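Local coordinates for protein putative hydrolase (Campylobacter jejuni, PDB 3D6L) that probably hydrolyses long-chain fatty acyl-CoA thioesters, as a hexameric hotdog-fold thioesterase of the acyl coenzyme A hydrolase family, at residues V49-K60 against N104-V115. Numbering follows the deposited sequence.
Sequences VVTISMDKVVFK and NVTSALVTYVSV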
ATOM      1  N   VAL A  49       8.069  20.289 -11.083  1.00 20.55           N
ATOM      2  CA  VAL A  49       9.514  20.101 -11.015  1.00 19.83           C
ATOM      3  C   VAL A  49       9.812  18.608 -11.160  1.00 19.60           C
ATOM      4  O   VAL A  49       8.977  17.763 -10.798  1.00 19.37           O
ATOM      5  CB  VAL A  49      10.144  20.688  -9.720  1.00 19.85           C
ATOM      6  CG1 VAL A  49      10.038  22.227  -9.701  1.00 19.32           C
ATOM      7  CG2 VAL A  49       9.529  20.071  -8.455  1.00 19.67           C
ATOM      8  N   VAL A  50      10.967  18.271 -11.732  1.00 18.94           N
ATOM      9  CA  VAL A  50      11.398  16.882 -11.678  1.00 18.75           C
ATOM     10  C   VAL A  50      12.676  16.795 -10.854  1.00 18.73           C
ATOM     11  O   VAL A  50      13.535  17.671 -10.946  1.00 18.86           O
ATOM     12  CB  VAL A  50      11.473  16.150 -13.078  1.00 18.80           C
ATOM     13  CG1 VAL A  50      10.498  16.753 -14.082  1.00 17.94           C
ATOM     14  CG2 VAL A  50      12.882  16.102 -13.646  1.00 19.25           C
ATOM     15  N   THR A  51      12.772  15.756 -10.029  1.00 18.45           N
ATOM     16  CA  THR A  51      13.923  15.567  -9.160  1.00 18.51           C
ATOM     17  C   THR A  51      15.109  15.050  -9.975  1.00 18.83           C
ATOM     18  O   THR A  51      15.009  14.012 -10.621  1.00 18.82           O
ATOM     19  CB  THR A  51      13.604  14.576  -8.017  1.00 18.35           C
ATOM     20  OG1 THR A  51      12.277  14.808  -7.529  1.00 18.22           O
ATOM     21  CG2 THR A  51      14.592  14.732  -6.878  1.00 17.90           C
ATOM     22  N   ILE A  52      16.226  15.774  -9.950  1.00 19.29           N
ATOM     23  CA  ILE A  52      17.407  15.359 -10.715  1.00 19.68           C
ATOM     24  C   ILE A  52      18.536  14.765  -9.870  1.00 19.93           C
ATOM     25  O   ILE A  52      19.291  13.929 -10.361  1.00 20.08           O
ATOM     26  CB  ILE A  52      17.959  16.475 -11.646  1.00 19.52           C
ATOM     27  CG1 ILE A  52      18.239  17.766 -10.866  1.00 20.19           C
ATOM     28  CG2 ILE A  52      17.010  16.725 -12.812  1.00 19.58           C
ATOM     29  CD1 ILE A  52      19.404  18.580 -11.441  1.00 21.18           C
ATOM     30  N   SER A  53      18.663  15.191  -8.615  1.00 20.36           N
ATOM     31  CA  SER A  53      19.700  14.634  -7.745  1.00 20.68           C
ATOM     32  C   SER A  53      19.455  14.796  -6.242  1.00 20.82           C
ATOM     33  O   SER A  53      18.603  15.576  -5.810  1.00 20.74           O
ATOM     34  CB  SER A  53      21.088  15.174  -8.129  1.00 20.72           C
ATOM     35  OG  SER A  53      21.196  16.558  -7.879  1.00 20.98           O
ATOM     36  N   MET A  54      20.221  14.028  -5.467  1.00 21.14           N
ATOM     37  CA  MET A  54      20.228  14.074  -4.014  1.00 21.49           C
ATOM     38  C   MET A  54      21.648  13.940  -3.502  1.00 21.43           C
ATOM     39  O   MET A  54      22.360  13.005  -3.865  1.00 21.69           O
ATOM     40  CB  MET A  54      19.416  12.928  -3.426  1.00 21.51           C
ATOM     41  CG  MET A  54      17.949  13.162  -3.344  1.00 21.99           C
ATOM     42  SD  MET A  54      17.263  12.316  -1.906  1.00 22.49           S
ATOM     43  CE  MET A  54      15.525  12.718  -2.139  1.00 21.45           C
ATOM     44  N   ASP A  55      22.046  14.862  -2.641  1.00 21.47           N
ATOM     45  CA  ASP A  55      23.344  14.811  -2.004  1.00 21.65           C
ATOM     46  C   ASP A  55      23.206  14.944  -0.506  1.00 20.85           C
ATOM     47  O   ASP A  55      22.160  15.347  -0.015  1.00 20.98           O
ATOM     48  CB  ASP A  55      24.210  15.944  -2.526  1.00 22.52           C
ATOM     49  CG  ASP A  55      25.207  15.475  -3.543  1.00 26.01           C
ATOM     50  OD1 ASP A  55      24.876  15.550  -4.757  1.00 28.82           O
ATOM     51  OD2 ASP A  55      26.305  15.003  -3.120  1.00 29.79           O
ATOM     52  N   LYS A  56      24.269  14.599   0.214  1.00 20.13           N
ATOM     53  CA  LYS A  56      24.387  14.898   1.643  1.00 19.51           C
ATOM     54  C   LYS A  56      23.147  14.523   2.458  1.00 18.79           C
ATOM     55  O   LYS A  56      22.697  15.284   3.320  1.00 18.38           O
ATOM     56  CB  LYS A  56      24.761  16.379   1.860  1.00 19.63           C
ATOM     57  CG  LYS A  56      26.042  16.831   1.141  1.00 20.81           C
ATOM     58  CD  LYS A  56      27.267  16.089   1.676  1.00 23.49           C
ATOM     59  CE  LYS A  56      28.450  16.146   0.714  1.00 25.99           C
ATOM     60  NZ  LYS A  56      29.471  15.126   1.110  1.00 26.67           N
ATOM     61  N   VAL A  57      22.581  13.356   2.168  1.00 18.08           N
ATOM     62  CA  VAL A  57      21.520  12.834   3.012  1.00 17.39           C
ATOM     63  C   VAL A  57      22.134  12.058   4.161  1.00 17.04           C
ATOM     64  O   VAL A  57      23.049  11.256   3.967  1.00 17.16           O
ATOM     65  CB  VAL A  57      20.402  12.066   2.227  1.00 17.49           C
ATOM     66  CG1 VAL A  57      20.713  11.968   0.741  1.00 17.01           C
ATOM     67  CG2 VAL A  57      20.046  10.711   2.875  1.00 17.31           C
ATOM     68  N   VAL A  58      21.661  12.347   5.366  1.00 16.42           N
ATOM     69  CA  VAL A  58      22.229  11.769   6.568  1.00 15.87           C
ATOM     70  C   VAL A  58      21.096  11.232   7.415  1.00 16.13           C
ATOM     71  O   VAL A  58      20.168  11.964   7.775  1.00 16.23           O
ATOM     72  CB  VAL A  58      23.072  12.812   7.391  1.00 16.00           C
ATOM     73  CG1 VAL A  58      23.688  12.161   8.651  1.00 14.75           C
ATOM     74  CG2 VAL A  58      24.160  13.478   6.518  1.00 13.97           C
ATOM     75  N   PHE A  59      21.159   9.943   7.713  1.00 16.33           N
ATOM     76  CA  PHE A  59      20.209   9.326   8.628  1.00 16.52           C
ATOM     77  C   PHE A  59      20.787   9.450  10.029  1.00 16.69           C
ATOM     78  O   PHE A  59      21.488   8.559  10.519  1.00 16.90           O
ATOM     79  CB  PHE A  59      19.940   7.872   8.231  1.00 16.19           C
ATOM     80  CG  PHE A  59      19.324   7.733   6.871  1.00 16.03           C
ATOM     81  CD1 PHE A  59      17.954   7.943   6.687  1.00 15.55           C
ATOM     82  CD2 PHE A  59      20.111   7.416   5.766  1.00 16.17           C
ATOM     83  CE1 PHE A  59      17.373   7.834   5.429  1.00 15.82           C
ATOM     84  CE2 PHE A  59      19.545   7.304   4.496  1.00 16.02           C
ATOM     85  CZ  PHE A  59      18.171   7.512   4.325  1.00 16.07           C
ATOM     86  N   LYS A  60      20.509  10.590  10.646  1.00 16.88           N
ATOM     87  CA  LYS A  60      21.079  10.945  11.939  1.00 17.21           C
ATOM     88  C   LYS A  60      20.543  10.071  13.063  1.00 17.47           C
ATOM     89  O   LYS A  60      21.266   9.733  13.991  1.00 17.73           O
ATOM     90  CB  LYS A  60      20.777  12.409  12.258  1.00 17.05           C
ATOM     91  CG  LYS A  60      21.146  13.356  11.154  1.00 17.41           C
ATOM     92  CD  LYS A  60      20.709  14.759  11.488  1.00 18.99           C
ATOM     93  CE  LYS A  60      21.030  15.680  10.334  1.00 19.78           C
ATOM     94  NZ  LYS A  60      20.767  17.098  10.668  1.00 20.98           N
ATOM     95  N   ASN A 104      15.786  15.824  15.578  1.00 25.64           N
ATOM     96  CA  ASN A 104      16.255  16.000  14.208  1.00 24.27           C
ATOM     97  C   ASN A 104      16.764  14.651  13.724  1.00 23.39           C
ATOM     98  O   ASN A 104      17.755  14.115  14.222  1.00 23.35           O
ATOM     99  CB  ASN A 104      17.334  17.077  14.107  1.00 24.19           C
ATOM    100  CG  ASN A 104      17.739  17.383  12.655  1.00 25.11           C
ATOM    101  OD1 ASN A 104      16.988  17.139  11.700  1.00 24.77           O
ATOM    102  ND2 ASN A 104      18.941  17.929  12.492  1.00 25.21           N
ATOM    103  N   VAL A 105      16.059  14.105  12.747  1.00 22.33           N
ATOM    104  CA  VAL A 105      16.104  12.684  12.500  1.00 21.08           C
ATOM    105  C   VAL A 105      16.792  12.332  11.179  1.00 20.31           C
ATOM    106  O   VAL A 105      17.485  11.316  11.095  1.00 20.60           O
ATOM    107  CB  VAL A 105      14.685  12.084  12.670  1.00 21.17           C
ATOM    108  CG1 VAL A 105      13.909  12.065  11.368  1.00 20.45           C
ATOM    109  CG2 VAL A 105      14.760  10.723  13.322  1.00 21.89           C
ATOM    110  N   THR A 106      16.620  13.181  10.166  1.00 18.96           N
ATOM    111  CA  THR A 106      17.312  13.020   8.884  1.00 17.90           C
ATOM    112  C   THR A 106      17.474  14.343   8.115  1.00 17.22           C
ATOM    113  O   THR A 106      16.801  15.326   8.397  1.00 16.86           O
ATOM    114  CB  THR A 106      16.764  11.805   7.991  1.00 17.99           C
ATOM    115  OG1 THR A 106      16.629  12.194   6.615  1.00 18.55           O
ATOM    116  CG2 THR A 106      15.449  11.283   8.473  1.00 16.71           C
ATOM    117  N   SER A 107      18.381  14.336   7.146  1.00 16.56           N
ATOM    118  CA  SER A 107      18.818  15.538   6.463  1.00 16.49           C
ATOM    119  C   SER A 107      19.119  15.227   4.998  1.00 16.10           C
ATOM    120  O   SER A 107      19.582  14.137   4.685  1.00 16.06           O
ATOM    121  CB  SER A 107      20.089  16.021   7.135  1.00 16.73           C
ATOM    122  OG  SER A 107      20.515  17.232   6.581  1.00 18.36           O
ATOM    123  N   ALA A 108      18.859  16.169   4.097  1.00 15.74           N
ATOM    124  CA  ALA A 108      19.170  15.950   2.681  1.00 15.60           C
ATOM    125  C   ALA A 108      19.253  17.228   1.864  1.00 15.45           C
ATOM    126  O   ALA A 108      18.622  18.226   2.189  1.00 15.07           O
ATOM    127  CB  ALA A 108      18.166  14.976   2.040  1.00 15.43           C
ATOM    128  N   LEU A 109      20.039  17.167   0.795  1.00 15.78           N
ATOM    129  CA  LEU A 109      20.145  18.241  -0.185  1.00 16.29           C
ATOM    130  C   LEU A 109      19.630  17.704  -1.514  1.00 16.38           C
ATOM    131  O   LEU A 109      20.278  16.862  -2.136  1.00 16.33           O
ATOM    132  CB  LEU A 109      21.609  18.657  -0.352  1.00 16.36           C
ATOM    133  CG  LEU A 109      22.029  20.123  -0.500  1.00 16.57           C
ATOM    134  CD1 LEU A 109      23.431  20.175  -1.132  1.00 15.75           C
ATOM    135  CD2 LEU A 109      21.025  20.982  -1.283  1.00 15.25           C
ATOM    136  N   VAL A 110      18.469  18.186  -1.948  1.00 16.46           N
ATOM    137  CA  VAL A 110      17.822  17.667  -3.156  1.00 16.54           C
ATOM    138  C   VAL A 110      17.835  18.732  -4.247  1.00 16.67           C
ATOM    139  O   VAL A 110      17.652  19.916  -3.957  1.00 16.84           O
ATOM    140  CB  VAL A 110      16.334  17.236  -2.881  1.00 16.60           C
ATOM    141  CG1 VAL A 110      15.848  16.281  -3.953  1.00 15.72           C
ATOM    142  CG2 VAL A 110      16.178  16.591  -1.499  1.00 16.04           C
ATOM    143  N   THR A 111      18.030  18.315  -5.496  1.00 16.69           N
ATOM    144  CA  THR A 111      17.991  19.253  -6.618  1.00 16.85           C
ATOM    145  C   THR A 111      16.889  18.898  -7.618  1.00 16.70           C
ATOM    146  O   THR A 111      16.697  17.731  -7.973  1.00 16.83           O
ATOM    147  CB  THR A 111      19.373  19.392  -7.323  1.00 17.10           C
ATOM    148  OG1 THR A 111      20.398  19.593  -6.340  1.00 18.00           O
ATOM    149  CG2 THR A 111      19.385  20.582  -8.288  1.00 17.05           C
ATOM    150  N   TYR A 112      16.175  19.927  -8.055  1.00 16.35           N
ATOM    151  CA  TYR A 112      15.048  19.796  -8.963  1.00 16.42           C
ATOM    152  C   TYR A 112      15.304  20.645 -10.196  1.00 16.72           C
ATOM    153  O   TYR A 112      16.068  21.611 -10.140  1.00 16.66           O
ATOM    154  CB  TYR A 112      13.750  20.255  -8.269  1.00 16.10           C
ATOM    155  CG  TYR A 112      13.467  19.506  -6.986  1.00 15.58           C
ATOM    156  CD1 TYR A 112      13.973  19.952  -5.764  1.00 15.49           C
ATOM    157  CD2 TYR A 112      12.712  18.333  -7.000  1.00 15.50           C
ATOM    158  CE1 TYR A 112      13.725  19.249  -4.579  1.00 16.42           C
ATOM    159  CE2 TYR A 112      12.459  17.622  -5.831  1.00 15.75           C
ATOM    160  CZ  TYR A 112      12.965  18.079  -4.623  1.00 16.00           C
ATOM    161  OH  TYR A 112      12.715  17.358  -3.474  1.00 15.18           O
ATOM    162  N   VAL A 113      14.684  20.276 -11.310  1.00 17.03           N
ATOM    163  CA  VAL A 113      14.696  21.122 -12.489  1.00 17.91           C
ATOM    164  C   VAL A 113      13.281  21.665 -12.683  1.00 18.51           C
ATOM    165  O   VAL A 113      12.302  20.943 -12.504  1.00 18.48           O
ATOM    166  CB  VAL A 113      15.223  20.377 -13.748  1.00 17.81           C
ATOM    167  CG1 VAL A 113      14.303  19.223 -14.139  1.00 18.23           C
ATOM    168  CG2 VAL A 113      15.388  21.333 -14.919  1.00 17.83           C
ATOM    169  N   SER A 114      13.178  22.945 -13.018  1.00 19.57           N
ATOM    170  CA  SER A 114      11.880  23.551 -13.270  1.00 20.81           C
ATOM    171  C   SER A 114      11.459  23.227 -14.706  1.00 21.57           C
ATOM    172  O   SER A 114      12.195  23.504 -15.651  1.00 21.71           O
ATOM    173  CB  SER A 114      11.947  25.053 -13.027  1.00 20.81           C
ATOM    174  OG  SER A 114      11.689  25.787 -14.202  1.00 21.79           O
ATOM    175  N   VAL A 115      10.297  22.602 -14.858  1.00 22.48           N
ATOM    176  CA  VAL A 115       9.847  22.140 -16.168  1.00 23.58           C
ATOM    177  C   VAL A 115       8.403  22.519 -16.446  1.00 24.78           C
ATOM    178  O   VAL A 115       7.634  22.815 -15.523  1.00 24.94           O
ATOM    179  CB  VAL A 115       9.987  20.594 -16.343  1.00 23.33           C
ATOM    180  CG1 VAL A 115      11.444  20.187 -16.432  1.00 23.18           C
ATOM    181  CG2 VAL A 115       9.277  19.843 -15.232  1.00 22.75           C
TER
HETATM  182  O   HOH W   1      22.626  17.556   4.784  1.00 12.36           O
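T51 lies alongside Y112 on the sheet face that also carries V49, M54 and V110, the two side chains pointing the same way. Its CG2, anti to the backbone N (chi1 -40° for OG1), ends 3.5 Å from V110 CG1, the T51 and V110 side chains crossing at a slant, while T51 OG1 sits beside CE2 of the Y112 ring. V49 CG2 crosses to the same ring at CD2, 3.9 Å away. Further along, M54 and V110 are side by side, M54 CG 3.8 Å from V110 CG1, and the bent M54 chain carries its CE to the V110 methyls.

The reverse face begins with V50 and V113, again pointing the same way (V50 CG2 to V113 CG1, 3.5 Å), whereas V115 meets V50 CG1 at about a right angle. I52 and S53 both face T111, a classic beta bulge: T111 O accepts from I52 N (2.8 Å) and, at longer range, from S53 N (3.3 Å). The I52 chain slants over T111, CD1 approaching T111 CG2. Beyond it, D55 N bonds L109 O almost straight (175° at the hydrogen), and a second register shift precedes V58. There a water bridges K56 O and S107 OG, and the same hydroxyl is hydrogen-bonded to E88.

This antiparallel pair (173°) joins strand 48-58, outermost in the chain's hotdog sheet, to strand 100-115. T51 OG1 bonds the carboxylate of D34, and Y112 OH the main-chain carbonyl of the same residue, in helix 26-42, against which T106 and A108 also pack; strand 82-94 flanks 100-115, and strand 48-58 pairs antiparallel with a strand of the second subunit, continuing the sheet across the interface.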